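Local coordinates for protein hydroxyindole o-methyltransferase (Homo sapiens, PDB 4A6D) that transfers a methyl group from S-adenosylmethionine to the hydroxyl of N-acetylserotonin, yielding melatonin, and works as a homodimer, at residues A[103-108]-A[157-162]; A[151-156]-A[212-217]; A[207-212]-A[231-236]. All blocks are in the same frame, centred on the assembly; numbering follows the deposited sequence.

Interaction 1: A[103-108]-A[157-162]; sequences CSMLKY and MQALQE. With SAM (S-adenosylmethionine), chain D; SO4 (sulfate ion), chain F.
Ala159 of helix 150-161 sits almost directly on the first turn of helix 103-117, and its CA comes within 4.0 Å of the CA of Met105. Ala159 CB is 3.5 Å from Ser104 O and also touches CA of Met105; the small methyl suits so close an approach of the two backbones. The same Ala159 CB is bordered by Met105 SD and lies 3.8 Å from Tyr108 CB. Tyr108 has its CG anti to the backbone N, and its ring goes on to meet Phe156 edge-to-face and to approach Gln306, a substrate-binding residue. Next in the helix, Leu160 reaches the cofactor with its side chain, its CD2 lying 3.6 Å from the methyl CE of S-adenosylmethionine.

The looser side holds the polar, partly exposed residues. Ser104 CB packs 3.9 Å from Gln158 CB. The extended chain of Lys107 leads off to a sulfate, probably from the crystallisation liquor, with Lys107 NZ 3.2 Å from its O1.

Glu162 closes the contact with a straight side chain that brings its carboxylate to the start of helix 103-117. OE1 accepts from Met105 N at 2.9 Å, the donor standing 31° out of the carboxylate plane, and OE2 takes a weak bond from Ser104 N. First-turn amides have no acceptor in the preceding turn of their own helix, so an acidic side chain suits this place: its negative charge probably benefits from the positive end of the helix dipole, which would favour the ionised form.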
loop_
_atom_site.group_PDB
_atom_site.type_symbol
_atom_site.label_atom_id
_atom_site.label_comp_id
_atom_site.label_asym_id
_atom_site.label_seq_id
_atom_site.Cartn_x
_atom_site.Cartn_y
_atom_site.Cartn_z
ATOM N N CYS A 103 7.969 -13.259 -7.980
ATOM C CA CYS A 103 6.672 -13.184 -8.677
ATOM C C CYS A 103 5.470 -13.683 -7.920
ATOM O O CYS A 103 4.517 -12.927 -7.735
ATOM C CB CYS A 103 6.764 -13.890 -10.022
ATOM S SG CYS A 103 7.388 -12.861 -11.355
ATOM N N SER A 104 5.464 -14.998 -7.602
ATOM C CA SER A 104 4.369 -15.709 -6.944
ATOM C C SER A 104 4.017 -15.168 -5.569
ATOM O O SER A 104 2.842 -15.171 -5.216
ATOM C CB SER A 104 4.607 -17.212 -6.963
ATOM O OG SER A 104 4.547 -17.666 -8.306
ATOM N N MET A 105 5.023 -14.677 -4.821
ATOM C CA MET A 105 4.815 -14.075 -3.506
ATOM C C MET A 105 4.138 -12.719 -3.684
ATOM O O MET A 105 3.189 -12.419 -2.958
ATOM C CB MET A 105 6.143 -13.947 -2.726
ATOM C CG MET A 105 5.968 -13.438 -1.296
ATOM S SD MET A 105 4.922 -14.515 -0.288
ATOM C CE MET A 105 4.288 -13.364 0.888
ATOM N N LEU A 106 4.600 -11.918 -4.669
ATOM C CA LEU A 106 4.049 -10.605 -4.988
ATOM C C LEU A 106 2.585 -10.706 -5.401
ATOM O O LEU A 106 1.749 -10.037 -4.802
ATOM C CB LEU A 106 4.906 -9.897 -6.029
ATOM C CG LEU A 106 6.318 -9.539 -5.578
ATOM C CD1 LEU A 106 7.050 -8.832 -6.671
ATOM C CD2 LEU A 106 6.304 -8.679 -4.336
ATOM N N LYS A 107 2.265 -11.649 -6.305
ATOM C CA LYS A 107 0.901 -11.955 -6.725
ATOM C C LYS A 107 0.075 -12.405 -5.504
ATOM O O LYS A 107 -1.064 -11.979 -5.371
ATOM C CB LYS A 107 0.912 -13.062 -7.781
ATOM C CG LYS A 107 1.421 -12.639 -9.150
ATOM C CD LYS A 107 1.674 -13.877 -9.990
ATOM C CE LYS A 107 1.961 -13.552 -11.424
ATOM N NZ LYS A 107 2.010 -14.786 -12.241
ATOM N N TYR A 108 0.657 -13.216 -4.591
ATOM C CA TYR A 108 -0.059 -13.664 -3.387
ATOM C C TYR A 108 -0.358 -12.502 -2.434
ATOM O O TYR A 108 -1.471 -12.434 -1.916
ATOM C CB TYR A 108 0.683 -14.806 -2.666
ATOM C CG TYR A 108 0.008 -15.268 -1.392
ATOM C CD1 TYR A 108 -0.993 -16.238 -1.420
ATOM C CD2 TYR A 108 0.357 -14.725 -0.157
ATOM C CE1 TYR A 108 -1.614 -16.672 -0.247
ATOM C CE2 TYR A 108 -0.259 -15.149 1.023
ATOM C CZ TYR A 108 -1.245 -16.120 0.972
ATOM O OH TYR A 108 -1.866 -16.521 2.132
ATOM N N MET A 157 1.958 -22.205 -1.895
ATOM C CA MET A 157 3.148 -23.057 -1.961
ATOM C C MET A 157 4.224 -22.518 -2.882
ATOM O O MET A 157 5.409 -22.590 -2.540
ATOM C CB MET A 157 2.749 -24.465 -2.387
ATOM C CG MET A 157 2.125 -25.266 -1.269
ATOM S SD MET A 157 1.581 -26.892 -1.825
ATOM C CE MET A 157 3.181 -27.647 -2.254
ATOM N N GLN A 158 3.812 -21.964 -4.052
ATOM C CA GLN A 158 4.730 -21.388 -5.028
ATOM C C GLN A 158 5.292 -20.093 -4.450
ATOM O O GLN A 158 6.468 -19.794 -4.655
ATOM C CB GLN A 158 4.000 -21.063 -6.337
ATOM C CG GLN A 158 3.574 -22.239 -7.219
ATOM C CD GLN A 158 2.628 -21.751 -8.311
ATOM O OE1 GLN A 158 1.637 -21.050 -8.056
ATOM N NE2 GLN A 158 2.923 -22.080 -9.561
ATOM N N ALA A 159 4.445 -19.336 -3.724
ATOM C CA ALA A 159 4.789 -18.041 -3.133
ATOM C C ALA A 159 5.848 -18.190 -2.070
ATOM O O ALA A 159 6.886 -17.523 -2.136
ATOM C CB ALA A 159 3.543 -17.360 -2.562
ATOM N N LEU A 160 5.617 -19.103 -1.129
ATOM C CA LEU A 160 6.533 -19.363 -0.018
ATOM C C LEU A 160 7.923 -19.899 -0.352
ATOM O O LEU A 160 8.882 -19.530 0.331
ATOM C CB LEU A 160 5.843 -20.095 1.149
ATOM C CG LEU A 160 5.122 -19.126 2.121
ATOM C CD1 LEU A 160 3.809 -18.593 1.550
ATOM C CD2 LEU A 160 4.879 -19.750 3.447
ATOM N N GLN A 161 8.056 -20.688 -1.435
ATOM C CA GLN A 161 9.351 -21.250 -1.841
ATOM C C GLN A 161 10.374 -20.218 -2.314
ATOM O O GLN A 161 11.594 -20.426 -2.204
ATOM C CB GLN A 161 9.166 -22.379 -2.874
ATOM C CG GLN A 161 8.947 -21.963 -4.327
ATOM C CD GLN A 161 8.923 -23.143 -5.270
ATOM O OE1 GLN A 161 9.148 -24.307 -4.880
ATOM N NE2 GLN A 161 8.655 -22.858 -6.544
ATOM N N GLU A 162 9.852 -19.095 -2.832
ATOM C CA GLU A 162 10.591 -18.000 -3.429
ATOM C C GLU A 162 11.640 -17.321 -2.557
ATOM O O GLU A 162 12.741 -17.049 -3.060
ATOM C CB GLU A 162 9.644 -17.033 -4.121
ATOM C CG GLU A 162 9.039 -17.640 -5.374
ATOM C CD GLU A 162 8.152 -16.713 -6.173
ATOM O OE1 GLU A 162 7.580 -15.774 -5.576
ATOM O OE2 GLU A 162 8.004 -16.945 -7.394
HETATM N N SAM D . 8.497 -24.030 5.917
HETATM C CA SAM D . 7.952 -23.428 4.680
HETATM C C SAM D . 8.580 -22.100 4.208
HETATM O O SAM D . 9.073 -21.374 5.046
HETATM O OXT SAM D . 8.607 -21.725 2.992
HETATM C CB SAM D . 6.457 -23.344 4.862
HETATM C CG SAM D . 6.021 -22.303 5.901
HETATM S SD SAM D . 4.193 -22.247 5.907
HETATM C CE SAM D . 3.923 -20.733 6.733
HETATM C "C5'" SAM D . 3.735 -23.301 7.322
HETATM C "C4'" SAM D . 3.733 -24.737 6.779
HETATM O "O4'" SAM D . 3.268 -25.533 7.854
HETATM C "C3'" SAM D . 2.725 -24.933 5.581
HETATM O "O3'" SAM D . 3.356 -25.594 4.472
HETATM C "C2'" SAM D . 1.566 -25.743 6.250
HETATM O "O2'" SAM D . 0.811 -26.630 5.425
HETATM C "C1'" SAM D . 2.343 -26.519 7.329
HETATM N N9 SAM D . 1.474 -26.998 8.424
HETATM C C8 SAM D . 0.505 -26.259 9.098
HETATM N N7 SAM D . -0.060 -26.994 10.009
HETATM C C5 SAM D . 0.462 -28.281 9.950
HETATM C C6 SAM D . 0.249 -29.494 10.633
HETATM N N6 SAM D . -0.630 -29.518 11.664
HETATM N N1 SAM D . 1.014 -30.598 10.315
HETATM C C2 SAM D . 1.884 -30.579 9.295
HETATM N N3 SAM D . 2.097 -29.440 8.620
HETATM C C4 SAM D . 1.476 -28.285 8.936
HETATM S S SO4 F . -0.477 -17.509 -11.179
HETATM O O1 SO4 F . -0.832 -16.217 -11.795
HETATM O O2 SO4 F . -1.584 -17.962 -10.333
HETATM O O3 SO4 F . -0.228 -18.491 -12.232
HETATM O O4 SO4 F . 0.745 -17.368 -10.357
#

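Interaction 2: A[151-156]-A[212-217]; sequences GERLQF and PEVVWT
CG of Arg153 is anti to the backbone N (chi1 -174°), and the chain then runs out straight until it bends at CD (chi3 -58°), which lays the guanidinium across helix 212-217. The setting is the Rossmann-like methyltransferase domain, where helix 150-161 crosses the helix that follows strand 205-210. The short axes are 10.5 Å apart, too far for small side chains alone to fill, and a long arginine suits that separation.

One face of the guanidinium rests on Glu213 CB, which lies 3.4 Å from Arg153 NE. Glu213 bends away at its second torsion, so the two oppositely charged groups do not meet: Arg153 NH2 and Glu213 OE2 stay 5.3 Å apart, with their planes turned 48° to each other. The salt bridge of Arg153 is made instead by NH1 with Glu150, one turn earlier on its own helix. NE, buried by the contact, has no polar partner in the model.

Farther along, Thr217 presents both of its branches. Its methyl CG2 packs loosely on Leu154 CD1 at 4.2 Å, an apolar match, while its hydroxyl lies beside the arginine, 3.6 Å from both CD and NH1. Val214 meets Arg153 CD with CG2 and also touches S-adenosylmethionine and Tyr147, so the helix contact borders the cofactor pocket. The Thr217 hydroxyl turns back on its own helix, OG1 donating to Glu213 O over 2.8 Å, nearly along the C=O axis.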
loop_
_atom_site.group_PDB
_atom_site.type_symbol
_atom_site.label_atom_id
_atom_site.label_comp_id
_atom_site.label_asym_id
_atom_site.label_seq_id
_atom_site.Cartn_x
_atom_site.Cartn_y
_atom_site.Cartn_z
ATOM N N GLY A 151 -6.064 -24.448 -6.383
ATOM C CA GLY A 151 -5.295 -23.419 -7.076
ATOM C C GLY A 151 -4.726 -22.379 -6.129
ATOM O O GLY A 151 -3.681 -21.779 -6.411
ATOM N N GLU A 152 -5.420 -22.165 -4.988
ATOM C CA GLU A 152 -5.017 -21.235 -3.933
ATOM C C GLU A 152 -3.927 -21.873 -3.045
ATOM O O GLU A 152 -3.050 -21.166 -2.548
ATOM C CB GLU A 152 -6.242 -20.718 -3.148
ATOM C CG GLU A 152 -7.024 -19.646 -3.916
ATOM C CD GLU A 152 -8.548 -19.691 -3.948
ATOM O OE1 GLU A 152 -9.163 -20.076 -2.927
ATOM O OE2 GLU A 152 -9.132 -19.320 -4.995
ATOM N N ARG A 153 -3.936 -23.212 -2.918
ATOM C CA ARG A 153 -2.899 -23.945 -2.183
ATOM C C ARG A 153 -1.608 -23.994 -3.019
ATOM O O ARG A 153 -0.533 -23.774 -2.462
ATOM C CB ARG A 153 -3.363 -25.340 -1.827
ATOM C CG ARG A 153 -2.381 -26.101 -0.935
ATOM C CD ARG A 153 -2.646 -27.580 -0.954
ATOM N NE ARG A 153 -4.008 -27.895 -0.526
ATOM C CZ ARG A 153 -4.965 -28.334 -1.336
ATOM N NH1 ARG A 153 -4.725 -28.495 -2.632
ATOM N NH2 ARG A 153 -6.168 -28.611 -0.859
ATOM N N LEU A 154 -1.720 -24.231 -4.355
ATOM C CA LEU A 154 -0.583 -24.208 -5.284
ATOM C C LEU A 154 0.070 -22.817 -5.259
ATOM O O LEU A 154 1.292 -22.739 -5.109
ATOM C CB LEU A 154 -0.990 -24.595 -6.726
ATOM C CG LEU A 154 0.124 -24.566 -7.801
ATOM C CD1 LEU A 154 1.323 -25.451 -7.417
ATOM C CD2 LEU A 154 -0.411 -24.979 -9.149
ATOM N N GLN A 155 -0.739 -21.737 -5.317
ATOM C CA GLN A 155 -0.241 -20.359 -5.265
ATOM C C GLN A 155 0.492 -20.064 -3.946
ATOM O O GLN A 155 1.606 -19.535 -3.995
ATOM C CB GLN A 155 -1.347 -19.318 -5.609
ATOM C CG GLN A 155 -1.028 -17.850 -5.257
ATOM C CD GLN A 155 -0.157 -17.097 -6.254
ATOM O OE1 GLN A 155 -0.612 -16.152 -6.916
ATOM N NE2 GLN A 155 1.137 -17.421 -6.315
ATOM N N PHE A 156 -0.096 -20.438 -2.789
ATOM C CA PHE A 156 0.539 -20.245 -1.478
ATOM C C PHE A 156 1.923 -20.930 -1.461
ATOM O O PHE A 156 2.927 -20.306 -1.100
ATOM C CB PHE A 156 -0.351 -20.794 -0.339
ATOM C CG PHE A 156 0.201 -20.571 1.053
ATOM C CD1 PHE A 156 0.013 -19.360 1.708
ATOM C CD2 PHE A 156 0.940 -21.569 1.698
ATOM C CE1 PHE A 156 0.543 -19.145 2.991
ATOM C CE2 PHE A 156 1.478 -21.357 2.985
ATOM C CZ PHE A 156 1.266 -20.152 3.629
ATOM N N PRO A 212 -1.331 -33.835 4.363
ATOM C CA PRO A 212 -1.562 -34.614 3.128
ATOM C C PRO A 212 -1.803 -33.871 1.832
ATOM O O PRO A 212 -1.325 -34.332 0.802
ATOM C CB PRO A 212 -2.778 -35.459 3.484
ATOM C CG PRO A 212 -2.609 -35.717 4.945
ATOM C CD PRO A 212 -2.011 -34.473 5.518
ATOM N N GLU A 213 -2.560 -32.756 1.874
ATOM C CA GLU A 213 -2.912 -31.921 0.730
ATOM C C GLU A 213 -1.680 -31.197 0.138
ATOM O O GLU A 213 -1.600 -31.016 -1.084
ATOM C CB GLU A 213 -3.990 -30.894 1.146
ATOM C CG GLU A 213 -5.264 -31.525 1.707
ATOM C CD GLU A 213 -5.371 -31.671 3.219
ATOM O OE1 GLU A 213 -4.454 -32.257 3.850
ATOM O OE2 GLU A 213 -6.403 -31.222 3.768
ATOM N N VAL A 214 -0.734 -30.775 1.017
ATOM C CA VAL A 214 0.492 -30.089 0.609
ATOM C C VAL A 214 1.460 -31.092 -0.023
ATOM O O VAL A 214 1.983 -30.835 -1.103
ATOM C CB VAL A 214 1.120 -29.250 1.763
ATOM C CG1 VAL A 214 2.543 -28.794 1.432
ATOM C CG2 VAL A 214 0.236 -28.051 2.099
ATOM N N VAL A 215 1.645 -32.244 0.614
ATOM C CA VAL A 215 2.529 -33.315 0.135
ATOM C C VAL A 215 2.134 -33.782 -1.292
ATOM O O VAL A 215 3.008 -33.891 -2.161
ATOM C CB VAL A 215 2.626 -34.456 1.185
ATOM C CG1 VAL A 215 3.365 -35.681 0.643
ATOM C CG2 VAL A 215 3.284 -33.947 2.472
ATOM N N TRP A 216 0.811 -33.956 -1.540
ATOM C CA TRP A 216 0.250 -34.393 -2.818
ATOM C C TRP A 216 0.526 -33.348 -3.877
ATOM O O TRP A 216 1.077 -33.692 -4.921
ATOM C CB TRP A 216 -1.246 -34.724 -2.671
ATOM C CG TRP A 216 -1.925 -35.252 -3.909
ATOM C CD1 TRP A 216 -2.681 -34.536 -4.793
ATOM C CD2 TRP A 216 -1.983 -36.620 -4.348
ATOM N NE1 TRP A 216 -3.201 -35.371 -5.758
ATOM C CE2 TRP A 216 -2.772 -36.652 -5.521
ATOM C CE3 TRP A 216 -1.442 -37.828 -3.863
ATOM C CZ2 TRP A 216 -3.030 -37.843 -6.223
ATOM C CZ3 TRP A 216 -1.713 -39.011 -4.549
ATOM C CH2 TRP A 216 -2.486 -39.009 -5.719
ATOM N N THR A 217 0.237 -32.065 -3.572
ATOM C CA THR A 217 0.486 -30.918 -4.458
ATOM C C THR A 217 1.990 -30.778 -4.773
ATOM O O THR A 217 2.345 -30.533 -5.930
ATOM C CB THR A 217 -0.101 -29.629 -3.850
ATOM O OG1 THR A 217 -1.486 -29.818 -3.585
ATOM C CG2 THR A 217 0.068 -28.430 -4.748
#

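Interaction 3: A[207-212]-A[231-236]; sequences TVFDIP and DFQEGD. With SAM (S-adenosylmethionine), chain D.
Side chains alternate between the two faces of the parallel pair formed by strands 205-210 and 230-234, and neighbours across the pair point the same way. On one face Thr207 stands beside Asp231, its OG1 donating to OD2 at 3.2 Å. Next along this face Phe209, with CG anti to the backbone N, leans towards the second strand. There Gln233 NE2 meets the edge of its ring in the plane, 3.5 Å from CE2, although the amide itself is turned 66° from the ring. On the other face Val208 lies alongside Phe232, with CG2 over a face of the ring and CB 3.6 Å from CE1. Beta-branched and aromatic residues suit these positions, since they favour extended backbone.

Past the strand ends the Phe209 ring rests against Gly235, with Phe209 CZ 3.5 Å from Gly235 C. Backbone torsions of 161° and -169° call for glycine here, and Gly235 N still bonds to Asp210 O at 2.8 Å.

Asp210 takes the two ribose hydroxyls of S-adenosylmethionine with one oxygen each, OD1 accepting from O2' at 2.6 Å and OD2 from O3'. Ile211 N donates to the anti lone pair of OD1, and Gly189 N holds OD2, which fixes the carboxylate's rotation. Asp236 OD1 accepts from adenine N6 at 2.6 Å while also bonded to Phe238 N, and Ile211 CG2 packs on the purine. Two acidic acceptors held by backbone amides imply recognition of both the ribose diol and the adenine amino group; those amides would favour the ionised carboxylates.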
loop_
_atom_site.group_PDB
_atom_site.type_symbol
_atom_site.label_atom_id
_atom_site.label_comp_id
_atom_site.label_asym_id
_atom_site.label_seq_id
_atom_site.Cartn_x
_atom_site.Cartn_y
_atom_site.Cartn_z
ATOM N N THR A 207 13.598 -35.514 5.381
ATOM C CA THR A 207 12.189 -35.785 5.135
ATOM C C THR A 207 11.397 -34.466 5.234
ATOM O O THR A 207 11.519 -33.746 6.229
ATOM C CB THR A 207 11.666 -36.873 6.040
ATOM O OG1 THR A 207 12.432 -38.032 5.755
ATOM C CG2 THR A 207 10.171 -37.169 5.817
ATOM N N VAL A 208 10.597 -34.156 4.209
ATOM C CA VAL A 208 9.715 -32.989 4.242
ATOM C C VAL A 208 8.389 -33.461 4.864
ATOM O O VAL A 208 7.752 -34.381 4.341
ATOM C CB VAL A 208 9.534 -32.304 2.861
ATOM C CG1 VAL A 208 8.530 -31.159 2.939
ATOM C CG2 VAL A 208 10.871 -31.789 2.319
ATOM N N PHE A 209 8.024 -32.892 6.022
ATOM C CA PHE A 209 6.779 -33.222 6.716
ATOM C C PHE A 209 5.742 -32.111 6.543
ATOM O O PHE A 209 6.013 -30.946 6.817
ATOM C CB PHE A 209 7.026 -33.509 8.207
ATOM C CG PHE A 209 5.836 -34.088 8.938
ATOM C CD1 PHE A 209 4.835 -33.260 9.442
ATOM C CD2 PHE A 209 5.699 -35.462 9.093
ATOM C CE1 PHE A 209 3.740 -33.799 10.110
ATOM C CE2 PHE A 209 4.614 -35.999 9.779
ATOM C CZ PHE A 209 3.647 -35.167 10.292
ATOM N N ASP A 210 4.546 -32.473 6.094
ATOM C CA ASP A 210 3.459 -31.517 5.908
ATOM C C ASP A 210 2.115 -32.228 5.841
ATOM O O ASP A 210 2.075 -33.459 5.885
ATOM C CB ASP A 210 3.705 -30.600 4.687
ATOM C CG ASP A 210 3.283 -29.156 4.933
ATOM O OD1 ASP A 210 2.066 -28.918 5.105
ATOM O OD2 ASP A 210 4.172 -28.254 4.907
ATOM N N ILE A 211 1.015 -31.452 5.764
ATOM C CA ILE A 211 -0.340 -31.983 5.704
ATOM C C ILE A 211 -0.541 -32.709 4.364
ATOM O O ILE A 211 0.030 -32.249 3.354
ATOM C CB ILE A 211 -1.422 -30.887 5.984
ATOM C CG1 ILE A 211 -1.477 -29.821 4.877
ATOM C CG2 ILE A 211 -1.244 -30.268 7.383
ATOM C CD1 ILE A 211 -2.768 -29.057 4.764
ATOM N N PRO A 212 -1.331 -33.835 4.363
ATOM C CA PRO A 212 -1.562 -34.614 3.128
ATOM C C PRO A 212 -1.803 -33.871 1.832
ATOM O O PRO A 212 -1.325 -34.332 0.802
ATOM C CB PRO A 212 -2.778 -35.459 3.484
ATOM C CG PRO A 212 -2.609 -35.717 4.945
ATOM C CD PRO A 212 -2.011 -34.473 5.518
ATOM N N ASP A 231 12.897 -37.054 0.981
ATOM C CA ASP A 231 11.761 -37.948 1.199
ATOM C C ASP A 231 10.573 -37.081 1.649
ATOM O O ASP A 231 10.772 -35.936 2.037
ATOM C CB ASP A 231 12.150 -38.991 2.279
ATOM C CG ASP A 231 11.063 -39.931 2.768
ATOM O OD1 ASP A 231 10.143 -40.250 1.972
ATOM O OD2 ASP A 231 11.156 -40.395 3.933
ATOM N N PHE A 232 9.347 -37.620 1.578
ATOM C CA PHE A 232 8.134 -36.926 2.004
ATOM C C PHE A 232 7.333 -37.797 2.948
ATOM O O PHE A 232 7.177 -38.989 2.696
ATOM C CB PHE A 232 7.267 -36.580 0.797
ATOM C CG PHE A 232 7.653 -35.290 0.123
ATOM C CD1 PHE A 232 7.113 -34.082 0.539
ATOM C CD2 PHE A 232 8.572 -35.280 -0.917
ATOM C CE1 PHE A 232 7.497 -32.884 -0.067
ATOM C CE2 PHE A 232 8.957 -34.081 -1.520
ATOM C CZ PHE A 232 8.419 -32.893 -1.089
ATOM N N GLN A 233 6.877 -37.221 4.060
ATOM C CA GLN A 233 5.960 -37.858 5.006
ATOM C C GLN A 233 4.806 -36.865 5.143
ATOM O O GLN A 233 5.018 -35.657 5.287
ATOM C CB GLN A 233 6.563 -38.198 6.394
ATOM C CG GLN A 233 5.693 -39.229 7.181
ATOM C CD GLN A 233 6.060 -39.589 8.639
ATOM O OE1 GLN A 233 7.137 -40.183 8.942
ATOM N NE2 GLN A 233 5.064 -39.439 9.547
ATOM N N GLU A 234 3.596 -37.378 5.054
ATOM C CA GLU A 234 2.391 -36.591 5.238
ATOM C C GLU A 234 1.825 -36.858 6.632
ATOM O O GLU A 234 1.958 -37.965 7.171
ATOM C CB GLU A 234 1.351 -36.873 4.133
ATOM C CG GLU A 234 1.035 -38.343 3.921
ATOM C CD GLU A 234 -0.064 -38.594 2.916
ATOM O OE1 GLU A 234 -0.101 -37.894 1.877
ATOM O OE2 GLU A 234 -0.877 -39.514 3.158
ATOM N N GLY A 235 1.216 -35.829 7.201
ATOM C CA GLY A 235 0.594 -35.913 8.509
ATOM C C GLY A 235 0.347 -34.591 9.202
ATOM O O GLY A 235 0.462 -33.515 8.601
ATOM N N ASP A 236 -0.008 -34.686 10.488
ATOM C CA ASP A 236 -0.271 -33.533 11.337
ATOM C C ASP A 236 0.798 -33.476 12.447
ATOM O O ASP A 236 0.791 -34.319 13.335
ATOM C CB ASP A 236 -1.705 -33.624 11.912
ATOM C CG ASP A 236 -2.057 -32.560 12.938
ATOM O OD1 ASP A 236 -1.253 -31.584 13.111
ATOM O OD2 ASP A 236 -3.131 -32.672 13.550
HETATM N N SAM D . 8.497 -24.030 5.917
HETATM C CA SAM D . 7.952 -23.428 4.680
HETATM C C SAM D . 8.580 -22.100 4.208
HETATM O O SAM D . 9.073 -21.374 5.046
HETATM O OXT SAM D . 8.607 -21.725 2.992
HETATM C CB SAM D . 6.457 -23.344 4.862
HETATM C CG SAM D . 6.021 -22.303 5.901
HETATM S SD SAM D . 4.193 -22.247 5.907
HETATM C CE SAM D . 3.923 -20.733 6.733
HETATM C "C5'" SAM D . 3.735 -23.301 7.322
HETATM C "C4'" SAM D . 3.733 -24.737 6.779
HETATM O "O4'" SAM D . 3.268 -25.533 7.854
HETATM C "C3'" SAM D . 2.725 -24.933 5.581
HETATM O "O3'" SAM D . 3.356 -25.594 4.472
HETATM C "C2'" SAM D . 1.566 -25.743 6.250
HETATM O "O2'" SAM D . 0.811 -26.630 5.425
HETATM C "C1'" SAM D . 2.343 -26.519 7.329
HETATM N N9 SAM D . 1.474 -26.998 8.424
HETATM C C8 SAM D . 0.505 -26.259 9.098
HETATM N N7 SAM D . -0.060 -26.994 10.009
HETATM C C5 SAM D . 0.462 -28.281 9.950
HETATM C C6 SAM D . 0.249 -29.494 10.633
HETATM N N6 SAM D . -0.630 -29.518 11.664
HETATM N N1 SAM D . 1.014 -30.598 10.315
HETATM C C2 SAM D . 1.884 -30.579 9.295
HETATM N N3 SAM D . 2.097 -29.440 8.620
HETATM C C4 SAM D . 1.476 -28.285 8.936
#

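Overall arrangement
Each contact holds at least one residue of the S-adenosylmethionine pocket. Interactions 1 and 2 share helix 150-161, and their centres are about 12 Å apart; Met157 of the first touches Val214 of the second. Interactions 2 and 3, also about 12 Å apart, share Pro212, where strand 205-210 passes into helix 212-221, and Val215 of that helix packs on strand 230-234, the edge of the seven-stranded sheet. Interaction 1 closes before interaction 3 opens, their centres about 21 Å apart, and interaction 2 interleaves with both. The contacts link helix 103-117, whose Leu106 touches Ala16 of the second subunit, step by step to the sheet edge; interaction 1 touches the methionine part of the cofactor, interaction 3 the ribose and adenine.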